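Local atomic coordinates of D-ribulose-5-phosphate 3-epimerase, putative (Plasmodium falciparum, PDB entry 1TQX), a protein that probably catalyses the interconversion of D-ribulose 5-phosphate and D-xylulose 5-phosphate, binding one divalent metal ion per subunit. Residues F66-L71 with N175-G180; E94-N97 with E101-I104; F50-I55 with V80-T85; K129-L134 with R168-N173; A21-R26 with S203-E208. All coordinates share one frame; numbering follows the deposited sequence.

Contact 1 (F66-L71 with N175-G180). With ZN (zinc ion), chain D.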
# COMPACT_ATOMS: atom_id res chain seq x y z
N PHE A 66 4.03 1.67 -11.54
CA PHE A 66 4.67 2.14 -10.31
C PHE A 66 4.84 1.01 -9.29
O PHE A 66 3.87 0.34 -8.94
CB PHE A 66 3.78 3.25 -9.75
CG PHE A 66 4.33 3.99 -8.55
CD1 PHE A 66 4.87 5.27 -8.70
CD2 PHE A 66 4.17 3.48 -7.27
CE1 PHE A 66 5.23 6.03 -7.59
CE2 PHE A 66 4.53 4.24 -6.14
CZ PHE A 66 5.06 5.51 -6.31
N PHE A 67 6.06 0.81 -8.80
CA PHE A 67 6.34 -0.24 -7.82
C PHE A 67 6.08 0.23 -6.39
O PHE A 67 6.86 1.00 -5.83
CB PHE A 67 7.79 -0.73 -7.97
CG PHE A 67 7.96 -1.83 -8.99
CD1 PHE A 67 7.36 -1.76 -10.25
CD2 PHE A 67 8.76 -2.94 -8.70
CE1 PHE A 67 7.55 -2.78 -11.19
CE2 PHE A 67 8.95 -3.96 -9.64
CZ PHE A 67 8.35 -3.88 -10.88
N ASP A 68 4.98 -0.24 -5.82
CA ASP A 68 4.59 0.14 -4.46
C ASP A 68 4.84 -1.05 -3.52
O ASP A 68 4.08 -2.01 -3.48
CB ASP A 68 3.12 0.56 -4.50
CG ASP A 68 2.55 0.85 -3.13
OD1 ASP A 68 3.26 1.47 -2.30
OD2 ASP A 68 1.38 0.49 -2.92
N VAL A 69 5.93 -0.95 -2.76
CA VAL A 69 6.33 -2.02 -1.84
C VAL A 69 5.90 -1.81 -0.40
O VAL A 69 6.29 -0.83 0.24
CB VAL A 69 7.87 -2.23 -1.87
CG1 VAL A 69 8.24 -3.48 -1.10
CG2 VAL A 69 8.36 -2.33 -3.32
N HIS A 70 5.10 -2.74 0.11
CA HIS A 70 4.61 -2.67 1.48
C HIS A 70 5.48 -3.61 2.31
O HIS A 70 5.37 -4.83 2.20
CB HIS A 70 3.14 -3.11 1.55
CG HIS A 70 2.55 -3.06 2.93
ND1 HIS A 70 1.26 -3.46 3.19
CD2 HIS A 70 3.08 -2.68 4.11
CE1 HIS A 70 1.01 -3.32 4.48
NE2 HIS A 70 2.10 -2.86 5.06
N LEU A 71 6.36 -3.04 3.13
CA LEU A 71 7.27 -3.82 3.96
C LEU A 71 6.68 -4.23 5.30
O LEU A 71 6.76 -3.49 6.28
CB LEU A 71 8.56 -3.02 4.19
CG LEU A 71 9.33 -2.65 2.92
CD1 LEU A 71 10.37 -1.57 3.22
CD2 LEU A 71 9.98 -3.89 2.34
N ASN A 175 -1.47 11.37 0.48
CA ASN A 175 -2.03 10.20 -0.19
C ASN A 175 -2.48 9.26 0.92
O ASN A 175 -1.71 8.94 1.83
CB ASN A 175 -0.98 9.50 -1.06
CG ASN A 175 -0.67 10.25 -2.35
OD1 ASN A 175 -1.52 10.36 -3.23
ND2 ASN A 175 0.55 10.78 -2.45
N ILE A 176 -3.74 8.83 0.87
CA ILE A 176 -4.27 7.92 1.87
C ILE A 176 -4.63 6.62 1.17
O ILE A 176 -5.47 6.58 0.26
CB ILE A 176 -5.51 8.51 2.58
CG1 ILE A 176 -5.11 9.80 3.32
CG2 ILE A 176 -6.06 7.50 3.59
CD1 ILE A 176 -6.28 10.59 3.88
N GLN A 177 -3.96 5.55 1.59
CA GLN A 177 -4.12 4.24 0.99
C GLN A 177 -4.84 3.28 1.95
O GLN A 177 -4.60 3.31 3.16
CB GLN A 177 -2.72 3.71 0.64
CG GLN A 177 -2.66 2.40 -0.11
CD GLN A 177 -1.24 2.05 -0.51
OE1 GLN A 177 -0.32 2.13 0.31
NE2 GLN A 177 -1.05 1.64 -1.76
N VAL A 178 -5.75 2.47 1.42
CA VAL A 178 -6.48 1.50 2.24
C VAL A 178 -6.11 0.13 1.71
O VAL A 178 -5.95 -0.05 0.51
CB VAL A 178 -8.01 1.73 2.19
CG1 VAL A 178 -8.35 2.99 2.98
CG2 VAL A 178 -8.49 1.87 0.75
N ASP A 179 -6.00 -0.83 2.61
CA ASP A 179 -5.55 -2.16 2.22
C ASP A 179 -6.16 -3.24 3.11
O ASP A 179 -5.95 -3.26 4.32
CB ASP A 179 -4.02 -2.12 2.34
CG ASP A 179 -3.34 -3.43 1.99
OD1 ASP A 179 -2.09 -3.41 2.04
OD2 ASP A 179 -4.01 -4.43 1.66
N GLY A 180 -6.92 -4.15 2.49
CA GLY A 180 -7.56 -5.22 3.25
C GLY A 180 -9.06 -5.29 3.03
O GLY A 180 -9.82 -4.51 3.60
ZN ZN D . -0.06 -4.25 1.48
O HOH W 1 2.21 1.23 0.28
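Asp68 OD2 is gripped by two groups at once: the amide of Gln177 reaches it from across the barrel, and ND1 of His36, itself a zinc ligand, bonds to it as well. Gln177 NE2 donates to Asp68 OD2 over 2.9 Å, and the bond is fairly straight, at 163°. It meets the syn side of that oxygen, 28° out of the carboxylate plane. A water ties the other ends of the same two groups together, giving one hydrogen to Asp68 OD1 at 2.8 Å and one to Gln177 OE1 at 2.7 Å. With NE2 donating and OE1 accepting, the two links together favour this orientation of the amide. Two residues further along each strand, zinc is held by His70 ND1 at 2.3 Å and by Asp179 OD1 at 2.3 Å, the imidazole and carboxylate planes turned 66° apart. A hydrogen bond between His70 NE2 and His92 NE2 helps set the ring, and His36 and Asp38 complete the metal shell. All four side chains set CG anti to the backbone N, which extends them into the barrel. Such convergence on one zinc at the C-terminal end of the TIM-barrel strands marks the ribulose-phosphate 3-epimerase family, where Asp179 is the predicted proton donor.

Contact 2 (E94-N97 with E101-I104)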
# COMPACT_ATOMS: atom_id res chain seq x y z
N GLU A 94 4.75 0.36 13.62
CA GLU A 94 4.99 -0.61 14.68
C GLU A 94 6.34 -1.32 14.57
O GLU A 94 6.89 -1.77 15.58
CB GLU A 94 3.88 -1.67 14.71
CG GLU A 94 2.47 -1.09 14.86
CD GLU A 94 1.86 -0.69 13.53
OE1 GLU A 94 2.56 -0.80 12.51
OE2 GLU A 94 0.69 -0.26 13.51
N ALA A 95 6.87 -1.43 13.36
CA ALA A 95 8.16 -2.09 13.16
C ALA A 95 9.29 -1.31 13.84
O ALA A 95 10.32 -1.88 14.19
CB ALA A 95 8.45 -2.25 11.67
N LEU A 96 9.08 -0.01 14.01
CA LEU A 96 10.07 0.85 14.66
C LEU A 96 9.61 1.22 16.07
O LEU A 96 9.91 2.31 16.56
CB LEU A 96 10.31 2.11 13.84
CG LEU A 96 11.36 2.00 12.73
CD1 LEU A 96 11.02 0.83 11.83
CD2 LEU A 96 11.45 3.30 11.94
N ASN A 97 8.87 0.31 16.70
CA ASN A 97 8.39 0.51 18.06
C ASN A 97 7.61 1.81 18.29
O ASN A 97 7.65 2.40 19.37
CB ASN A 97 9.56 0.42 19.04
CG ASN A 97 10.19 -0.96 19.06
OD1 ASN A 97 11.31 -1.14 19.55
ND2 ASN A 97 9.47 -1.94 18.54
N GLU A 101 10.95 9.69 16.28
CA GLU A 101 12.31 10.00 15.84
C GLU A 101 12.89 8.95 14.91
O GLU A 101 13.50 9.28 13.90
CB GLU A 101 13.22 10.20 17.06
CG GLU A 101 12.81 11.39 17.91
CD GLU A 101 12.88 12.71 17.16
OE1 GLU A 101 12.39 13.72 17.69
OE2 GLU A 101 13.42 12.73 16.03
N ARG A 102 12.72 7.67 15.25
CA ARG A 102 13.24 6.60 14.41
C ARG A 102 12.54 6.59 13.06
O ARG A 102 13.17 6.35 12.03
CB ARG A 102 13.08 5.25 15.09
CG ARG A 102 14.05 5.00 16.24
CD ARG A 102 13.93 3.58 16.74
NE ARG A 102 14.26 2.60 15.71
CZ ARG A 102 13.95 1.31 15.77
NH1 ARG A 102 13.30 0.83 16.83
NH2 ARG A 102 14.27 0.49 14.78
N CYS A 103 11.24 6.83 13.06
CA CYS A 103 10.47 6.85 11.82
C CYS A 103 10.89 8.03 10.95
O CYS A 103 11.00 7.90 9.72
CB CYS A 103 8.97 6.92 12.13
SG CYS A 103 8.30 5.38 12.86
N ILE A 104 11.11 9.18 11.57
CA ILE A 104 11.53 10.36 10.82
C ILE A 104 12.88 10.09 10.13
O ILE A 104 13.07 10.46 8.97
CB ILE A 104 11.66 11.59 11.74
CG1 ILE A 104 10.27 12.03 12.21
CG2 ILE A 104 12.35 12.73 11.00
CD1 ILE A 104 10.29 13.15 13.23
O HOH W 2 12.40 -1.80 16.20
O HOH W 3 12.82 1.49 19.53
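Leu96 pushes its branched end against the helix that follows it, and Arg102 bends back over the same leucine. The leucine CG stands opposite the carbonyl carbon (chi1 -86°), which, together with the second torsion, brings CD2 against the helix backbone, with Leu96 CD2 3.5 Å from Arg102 O. Leu96 CD2 also lies 3.9 Å from Cys103 SG, while Leu96 CB is about as near to the sulfur, which thus touches the leucine at two carbons. Arg102 approaches Leu96 with one face of its guanidinium. A kink at chi3 (61°) in its otherwise extended chain lays the group over the leucine, with Leu96 CG under that face near the rim and 3.9 Å from Arg102 NH2. Asn97 has left-handed helical backbone angles, and its amide plane stands nearly perpendicular to the guanidinium, at 86°. It reaches the arginine through water: one molecule donates to Asn97 OD1 at 3.0 Å and accepts from Arg102 NH1 at 2.8 Å. A second water accepts from Arg102 NH1 and donates to Ala95 O. Both waters lie in the guanidinium plane, so one face rests on hydrocarbon while the edge is hydrated. In the barrel, the loop after strand 88-92 is folded onto the start of helix 100-111, with Leu96 and Cys103 both touching Phe91 of that strand and Cys103 also meeting Ile119 of strand 116-121.

Contact 3 (F50-I55 with V80-T85)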
# COMPACT_ATOMS: atom_id res chain seq x y z
N PHE A 50 7.51 -12.85 -0.49
CA PHE A 50 8.64 -12.77 -1.41
C PHE A 50 9.43 -11.50 -1.10
O PHE A 50 8.88 -10.57 -0.51
CB PHE A 50 8.16 -12.79 -2.87
CG PHE A 50 7.15 -11.73 -3.19
CD1 PHE A 50 7.56 -10.44 -3.52
CD2 PHE A 50 5.79 -12.02 -3.15
CE1 PHE A 50 6.62 -9.45 -3.81
CE2 PHE A 50 4.84 -11.03 -3.44
CZ PHE A 50 5.26 -9.74 -3.77
N GLY A 51 10.70 -11.45 -1.49
CA GLY A 51 11.50 -10.28 -1.19
C GLY A 51 12.16 -9.56 -2.35
O GLY A 51 11.78 -9.76 -3.50
N PRO A 52 13.17 -8.71 -2.08
CA PRO A 52 13.90 -7.94 -3.09
C PRO A 52 14.34 -8.71 -4.33
O PRO A 52 14.21 -8.21 -5.44
CB PRO A 52 15.07 -7.37 -2.30
CG PRO A 52 14.44 -7.08 -0.97
CD PRO A 52 13.67 -8.38 -0.73
N PRO A 53 14.87 -9.94 -4.16
CA PRO A 53 15.29 -10.69 -5.35
C PRO A 53 14.16 -10.87 -6.36
O PRO A 53 14.37 -10.77 -7.57
CB PRO A 53 15.76 -12.02 -4.77
CG PRO A 53 16.31 -11.62 -3.43
CD PRO A 53 15.26 -10.65 -2.92
N VAL A 54 12.96 -11.13 -5.86
CA VAL A 54 11.81 -11.32 -6.73
C VAL A 54 11.36 -9.99 -7.33
O VAL A 54 11.12 -9.90 -8.53
CB VAL A 54 10.63 -11.95 -5.95
CG1 VAL A 54 9.43 -12.11 -6.86
CG2 VAL A 54 11.05 -13.29 -5.37
N ILE A 55 11.27 -8.97 -6.49
CA ILE A 55 10.85 -7.64 -6.96
C ILE A 55 11.84 -7.03 -7.95
O ILE A 55 11.44 -6.43 -8.95
CB ILE A 55 10.66 -6.68 -5.75
CG1 ILE A 55 9.50 -7.18 -4.89
CG2 ILE A 55 10.44 -5.25 -6.25
CD1 ILE A 55 9.37 -6.47 -3.54
N VAL A 80 15.90 -0.99 2.21
CA VAL A 80 16.06 0.18 1.34
C VAL A 80 17.14 0.04 0.26
O VAL A 80 16.89 0.28 -0.92
CB VAL A 80 16.33 1.46 2.17
CG1 VAL A 80 16.46 2.67 1.24
CG2 VAL A 80 15.18 1.68 3.15
N PRO A 81 18.37 -0.36 0.64
CA PRO A 81 19.40 -0.49 -0.39
C PRO A 81 19.14 -1.62 -1.38
O PRO A 81 19.75 -1.67 -2.45
CB PRO A 81 20.68 -0.69 0.42
CG PRO A 81 20.19 -1.40 1.64
CD PRO A 81 18.91 -0.66 1.98
N LEU A 82 18.23 -2.53 -1.02
CA LEU A 82 17.91 -3.67 -1.87
C LEU A 82 16.75 -3.40 -2.84
O LEU A 82 16.45 -4.25 -3.69
CB LEU A 82 17.55 -4.88 -1.00
CG LEU A 82 18.55 -5.25 0.11
CD1 LEU A 82 17.97 -6.38 0.96
CD2 LEU A 82 19.87 -5.69 -0.51
N LEU A 83 16.11 -2.25 -2.73
CA LEU A 83 14.97 -1.95 -3.59
C LEU A 83 15.06 -0.57 -4.25
O LEU A 83 14.05 0.14 -4.39
CB LEU A 83 13.68 -2.05 -2.75
CG LEU A 83 13.36 -3.44 -2.18
CD1 LEU A 83 12.35 -3.32 -1.04
CD2 LEU A 83 12.82 -4.34 -3.30
N LYS A 84 16.26 -0.21 -4.67
CA LYS A 84 16.48 1.09 -5.30
C LYS A 84 15.69 1.30 -6.59
O LYS A 84 15.42 2.44 -6.96
CB LYS A 84 17.97 1.30 -5.61
CG LYS A 84 18.91 1.34 -4.40
CD LYS A 84 20.33 1.70 -4.86
CE LYS A 84 21.35 1.59 -3.74
NZ LYS A 84 21.68 0.17 -3.40
N THR A 85 15.34 0.22 -7.29
CA THR A 85 14.61 0.37 -8.53
C THR A 85 13.09 0.47 -8.36
O THR A 85 12.37 0.65 -9.34
CB THR A 85 14.92 -0.77 -9.54
OG1 THR A 85 14.51 -2.03 -8.99
CG2 THR A 85 16.42 -0.81 -9.86
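Leu83 sets its CG opposite the carbonyl carbon (chi1 -63°) and carries CD1 on anti to CA (chi2 162°), leaving the other methyl, CD2, to fork off against Pro52 and Ile55. Ile55 answers with CG2, which its first torsion (chi1 -65°) places anti to the backbone N, facing that methyl. The contact illustrates how the outer layer of a TIM barrel closes up: the first turn of helix 52-58 meets the loop running from strand 66-72 to strand 88-92. Leu83 CD2 is the shared element, 3.8 Å from Pro52 CA and 3.9 Å from Ile55 CG2. It therefore sits on the surface of the helical turn, touching one residue of its start and another three positions on. Beyond it, Ile55 and Leu83 both touch Val69 of strand 66-72, which continues the apolar layer toward the barrel wall. Pro52 occupies the position after the N-cap, Gly51, where a missing N-H costs the helix nothing. The turn is closed by Ile55 N, which donates to Gly51 O at 3.1 Å. The proline ring presents CB and CG to the more exposed side of the contact, where Leu82 crosses it. Leu82 CB lies 3.7 Å from Pro52 CB, and Leu82 CD1 is a little farther off, at 4.1 Å from Pro52 CG. The backbone joins in as well: Leu82 O accepts a weak hydrogen bond from Asn56 ND2, and the same oxygen lies 3.7 Å from Pro52 CB.

Contact 4 (K129-L134 with R168-N173)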
# COMPACT_ATOMS: atom_id res chain seq x y z
N LYS A 129 -1.07 9.09 16.61
CA LYS A 129 0.33 8.91 16.97
C LYS A 129 1.24 9.25 15.79
O LYS A 129 2.45 9.44 15.97
CB LYS A 129 0.60 7.48 17.42
CG LYS A 129 0.03 7.11 18.78
CD LYS A 129 0.22 5.63 19.05
CE LYS A 129 -0.44 5.17 20.34
NZ LYS A 129 0.50 5.15 21.48
N LEU A 130 0.67 9.32 14.59
CA LEU A 130 1.46 9.62 13.39
C LEU A 130 1.67 11.12 13.13
O LEU A 130 2.55 11.50 12.36
CB LEU A 130 0.79 9.03 12.14
CG LEU A 130 0.64 7.51 12.00
CD1 LEU A 130 -0.04 7.21 10.68
CD2 LEU A 130 2.01 6.84 12.05
N VAL A 131 0.87 11.96 13.78
CA VAL A 131 0.96 13.40 13.58
C VAL A 131 2.38 13.99 13.57
O VAL A 131 2.75 14.71 12.64
CB VAL A 131 0.09 14.15 14.61
CG1 VAL A 131 0.25 15.66 14.44
CG2 VAL A 131 -1.37 13.77 14.40
N PRO A 132 3.19 13.69 14.59
CA PRO A 132 4.55 14.24 14.60
C PRO A 132 5.34 13.92 13.33
O PRO A 132 6.06 14.77 12.79
CB PRO A 132 5.17 13.60 15.84
CG PRO A 132 4.00 13.44 16.76
CD PRO A 132 2.94 12.91 15.82
N ILE A 133 5.19 12.70 12.83
CA ILE A 133 5.89 12.29 11.62
C ILE A 133 5.30 12.94 10.38
O ILE A 133 6.03 13.46 9.54
CB ILE A 133 5.83 10.76 11.43
CG1 ILE A 133 6.34 10.06 12.69
CG2 ILE A 133 6.66 10.36 10.22
CD1 ILE A 133 6.05 8.57 12.71
N LEU A 134 3.98 12.91 10.29
CA LEU A 134 3.29 13.47 9.14
C LEU A 134 3.50 14.98 9.00
O LEU A 134 3.49 15.50 7.90
CB LEU A 134 1.79 13.16 9.22
CG LEU A 134 1.43 11.67 9.17
CD1 LEU A 134 -0.08 11.49 9.24
CD2 LEU A 134 1.98 11.07 7.88
N ARG A 168 -7.51 12.79 6.07
CA ARG A 168 -7.89 13.66 4.97
C ARG A 168 -8.22 15.07 5.44
O ARG A 168 -7.89 16.05 4.77
CB ARG A 168 -9.10 13.09 4.21
CG ARG A 168 -9.57 13.97 3.05
CD ARG A 168 -8.44 14.24 2.06
NE ARG A 168 -7.98 13.02 1.41
CZ ARG A 168 -6.70 12.72 1.20
NH1 ARG A 168 -5.75 13.55 1.61
NH2 ARG A 168 -6.36 11.59 0.59
N LYS A 169 -8.88 15.18 6.58
CA LYS A 169 -9.26 16.48 7.12
C LYS A 169 -8.05 17.31 7.54
O LYS A 169 -8.01 18.52 7.32
CB LYS A 169 -10.20 16.30 8.31
CG LYS A 169 -10.78 17.61 8.85
CD LYS A 169 -11.81 17.35 9.94
CE LYS A 169 -12.46 18.64 10.43
NZ LYS A 169 -11.47 19.59 11.00
N LYS A 170 -7.06 16.65 8.14
CA LYS A 170 -5.85 17.32 8.61
C LYS A 170 -4.80 17.54 7.53
O LYS A 170 -4.07 18.54 7.56
CB LYS A 170 -5.25 16.52 9.78
CG LYS A 170 -4.12 17.22 10.52
CD LYS A 170 -3.72 16.43 11.76
CE LYS A 170 -2.57 17.08 12.51
NZ LYS A 170 -2.94 18.42 13.06
N TYR A 171 -4.71 16.62 6.58
CA TYR A 171 -3.72 16.72 5.52
C TYR A 171 -4.38 16.54 4.15
O TYR A 171 -4.54 15.42 3.67
CB TYR A 171 -2.63 15.65 5.70
CG TYR A 171 -2.01 15.62 7.08
CD1 TYR A 171 -2.48 14.74 8.06
CD2 TYR A 171 -0.93 16.44 7.41
CE1 TYR A 171 -1.89 14.68 9.32
CE2 TYR A 171 -0.34 16.40 8.68
CZ TYR A 171 -0.83 15.51 9.63
OH TYR A 171 -0.25 15.44 10.88
N LYS A 172 -4.75 17.65 3.52
CA LYS A 172 -5.43 17.59 2.23
C LYS A 172 -4.63 17.04 1.05
O LYS A 172 -5.21 16.51 0.11
CB LYS A 172 -6.00 18.97 1.87
CG LYS A 172 -4.98 20.09 1.83
CD LYS A 172 -5.61 21.42 1.40
CE LYS A 172 -6.55 22.01 2.46
NZ LYS A 172 -7.81 21.23 2.64
N ASN A 173 -3.31 17.15 1.09
CA ASN A 173 -2.48 16.66 -0.01
C ASN A 173 -1.84 15.30 0.25
O ASN A 173 -1.09 14.78 -0.58
CB ASN A 173 -1.38 17.67 -0.35
CG ASN A 173 -1.94 18.96 -0.91
OD1 ASN A 173 -2.69 18.96 -1.89
ND2 ASN A 173 -1.57 20.08 -0.29
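Tyr171 crosses Leu134 and Val131 at about a right angle, linking the end of helix 161-170 to the short helix 131-134 in the outer layer of the TIM barrel. Its CB springs from the first residue to leave helical backbone angles, and CG is set opposite the carbonyl carbon (chi1 -51°), which aims the ring at helix 131-134. Farther along, Tyr171 CE1 meets Leu134 CD1 at 3.7 Å and lies near Leu134 CB too, while Tyr171 CE2 is 3.9 Å from Leu134 CB. At the head of the ring, Tyr171 CZ comes within 3.5 Å of the same Leu134 CB, which sits obliquely to the aromatic plane. At the tip, Tyr171 OH lies 3.5 Å from Leu134 CB and 3.6 Å from both Val131 CG1 and Val131 O. A hydrogen bond with Asp135 OD1, just past the helical segment, gives the hydroxyl a partner in largely apolar surroundings. Lys170 runs alongside its neighbour, with CG 3.6 Å above one face of the Tyr171 ring, toward the rim. Its chain stays extended until the last torsion turns the ammonium aside, and before that turn Lys170 CE reaches Val131 CG1 at 3.7 Å.

Contact 5 (A21-R26 with S203-E208)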
# COMPACT_ATOMS: atom_id res chain seq x y z
N ALA A 21 5.54 -11.88 -13.11
CA ALA A 21 5.74 -11.00 -14.26
C ALA A 21 4.51 -10.97 -15.16
O ALA A 21 4.07 -9.90 -15.58
CB ALA A 21 6.96 -11.48 -15.06
N GLU A 22 3.94 -12.14 -15.45
CA GLU A 22 2.76 -12.21 -16.32
C GLU A 22 1.56 -11.48 -15.71
O GLU A 22 0.86 -10.74 -16.40
CB GLU A 22 2.40 -13.67 -16.61
CG GLU A 22 1.30 -13.84 -17.66
CD GLU A 22 1.13 -15.28 -18.13
OE1 GLU A 22 1.04 -15.50 -19.36
OE2 GLU A 22 1.08 -16.19 -17.27
N GLU A 23 1.33 -11.70 -14.42
CA GLU A 23 0.22 -11.08 -13.72
C GLU A 23 0.36 -9.56 -13.66
O GLU A 23 -0.64 -8.83 -13.79
CB GLU A 23 0.10 -11.65 -12.31
CG GLU A 23 -0.28 -13.13 -12.29
CD GLU A 23 -1.78 -13.35 -12.40
OE1 GLU A 23 -2.43 -12.63 -13.19
OE2 GLU A 23 -2.30 -14.24 -11.71
N THR A 24 1.58 -9.08 -13.45
CA THR A 24 1.82 -7.65 -13.36
C THR A 24 1.67 -6.97 -14.72
O THR A 24 1.14 -5.86 -14.82
CB THR A 24 3.23 -7.35 -12.81
OG1 THR A 24 3.39 -7.97 -11.53
CG2 THR A 24 3.43 -5.85 -12.65
N GLN A 25 2.14 -7.64 -15.77
CA GLN A 25 2.02 -7.12 -17.13
C GLN A 25 0.54 -7.02 -17.46
O GLN A 25 0.09 -6.07 -18.10
CB GLN A 25 2.75 -8.04 -18.12
CG GLN A 25 4.26 -8.09 -17.89
CD GLN A 25 4.97 -9.09 -18.80
OE1 GLN A 25 4.46 -10.17 -19.07
NE2 GLN A 25 6.17 -8.73 -19.25
N ARG A 26 -0.23 -8.01 -17.01
CA ARG A 26 -1.67 -8.03 -17.24
C ARG A 26 -2.31 -6.83 -16.55
O ARG A 26 -3.10 -6.10 -17.16
CB ARG A 26 -2.24 -9.35 -16.70
CG ARG A 26 -3.73 -9.54 -16.89
CD ARG A 26 -4.17 -10.78 -16.12
NE ARG A 26 -5.54 -10.66 -15.63
CZ ARG A 26 -5.97 -11.21 -14.50
NH1 ARG A 26 -5.14 -11.92 -13.75
NH2 ARG A 26 -7.24 -11.06 -14.13
N SER A 203 -10.56 -9.19 -4.90
CA SER A 203 -11.60 -8.59 -5.74
C SER A 203 -11.19 -8.30 -7.18
O SER A 203 -12.04 -8.16 -8.06
CB SER A 203 -12.13 -7.31 -5.09
OG SER A 203 -11.21 -6.24 -5.17
N ILE A 204 -9.88 -8.20 -7.43
CA ILE A 204 -9.41 -7.95 -8.78
C ILE A 204 -8.90 -9.24 -9.44
O ILE A 204 -9.33 -9.58 -10.54
CB ILE A 204 -8.28 -6.88 -8.78
CG1 ILE A 204 -8.88 -5.51 -8.46
CG2 ILE A 204 -7.59 -6.85 -10.14
CD1 ILE A 204 -7.86 -4.38 -8.38
N PHE A 205 -8.01 -9.96 -8.76
CA PHE A 205 -7.47 -11.19 -9.34
C PHE A 205 -8.45 -12.36 -9.45
O PHE A 205 -8.18 -13.33 -10.16
CB PHE A 205 -6.20 -11.61 -8.59
CG PHE A 205 -5.02 -10.73 -8.88
CD1 PHE A 205 -4.63 -9.74 -7.98
CD2 PHE A 205 -4.33 -10.84 -10.10
CE1 PHE A 205 -3.57 -8.87 -8.29
CE2 PHE A 205 -3.27 -9.97 -10.41
CZ PHE A 205 -2.89 -8.99 -9.50
N ASN A 206 -9.57 -12.29 -8.74
CA ASN A 206 -10.57 -13.35 -8.82
C ASN A 206 -11.84 -12.82 -9.47
O ASN A 206 -12.89 -13.46 -9.44
CB ASN A 206 -10.88 -13.91 -7.43
CG ASN A 206 -9.69 -14.62 -6.80
OD1 ASN A 206 -9.09 -15.50 -7.41
ND2 ASN A 206 -9.36 -14.23 -5.58
N ALA A 207 -11.75 -11.63 -10.05
CA ALA A 207 -12.90 -11.00 -10.70
C ALA A 207 -13.26 -11.68 -12.01
O ALA A 207 -12.41 -12.29 -12.67
CB ALA A 207 -12.62 -9.53 -10.95
N GLU A 208 -14.53 -11.57 -12.38
CA GLU A 208 -15.02 -12.14 -13.62
C GLU A 208 -14.59 -11.19 -14.74
O GLU A 208 -14.31 -11.62 -15.86
CB GLU A 208 -16.55 -12.25 -13.56
CG GLU A 208 -17.13 -13.46 -14.27
CD GLU A 208 -16.67 -14.77 -13.66
OE1 GLU A 208 -16.94 -15.01 -12.46
OE2 GLU A 208 -16.03 -15.56 -14.38
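Phe205 turns the edge of its ring toward a pair of opposite charges on helix 20-29, Glu23 and Arg26. The snug part of this contact lies along the CD2–CE2 edge of the ring: Phe205 CE2 is 3.9 Å from Glu23 OE1, and Phe205 CD2 is 3.9 Å from Arg26 NH1. Both polar atoms lie near the ring plane, and their own flat groups stand steeply against it, the carboxylate at 78° and the guanidinium at 81°. The two charges are joined within the helix by a salt bridge, in which Arg26 NH1 donates to the syn lone pair of Glu23 OE1 over 2.9 Å, though the bond is bent to 138°. A fold in the glutamate chain at chi2 brings its carboxylate round to the arginine, whose own chain runs out past the phenylalanine in the opposite direction. The other half of the contact is slack. Arg26 NH2 comes no nearer than 4.4 Å to Ile204 O, and the arginine goes on to rest against Pro210 of helix 210-223. The buried Glu23 is well provided for, since OE2 accepts from Asn16 N while OE1 has Arg26. An aromatic edge carries slightly positive hydrogens and should favour the carboxylate oxygen beside it, whereas Arg26, also at the edge, is probably steadied more by Glu23 than by any cation-pi attraction.

Overall arrangement
Contact 1 lies at the centre of the chain and holds the zinc; the other four surround it in the outer layer, their centres about 16 to 18 Å from its own. Contact 3 packs directly behind strand 66-72, with Val69 CG1 4.0 Å from Ile55 CD1, and the side chain of Ile55 is about 11 Å from the zinc. On the far strand, contact 4 touches contact 1 where Ile176 CD1 meets Arg168 N. Contacts 2 and 4 adjoin through Cys103 and Ile133. Contact 5 lies about 33 Å from contacts 2 and 4 between centres, on the opposite side of the barrel, and its Phe205 is near Gly201 and Ser11, both predicted to bind substrate.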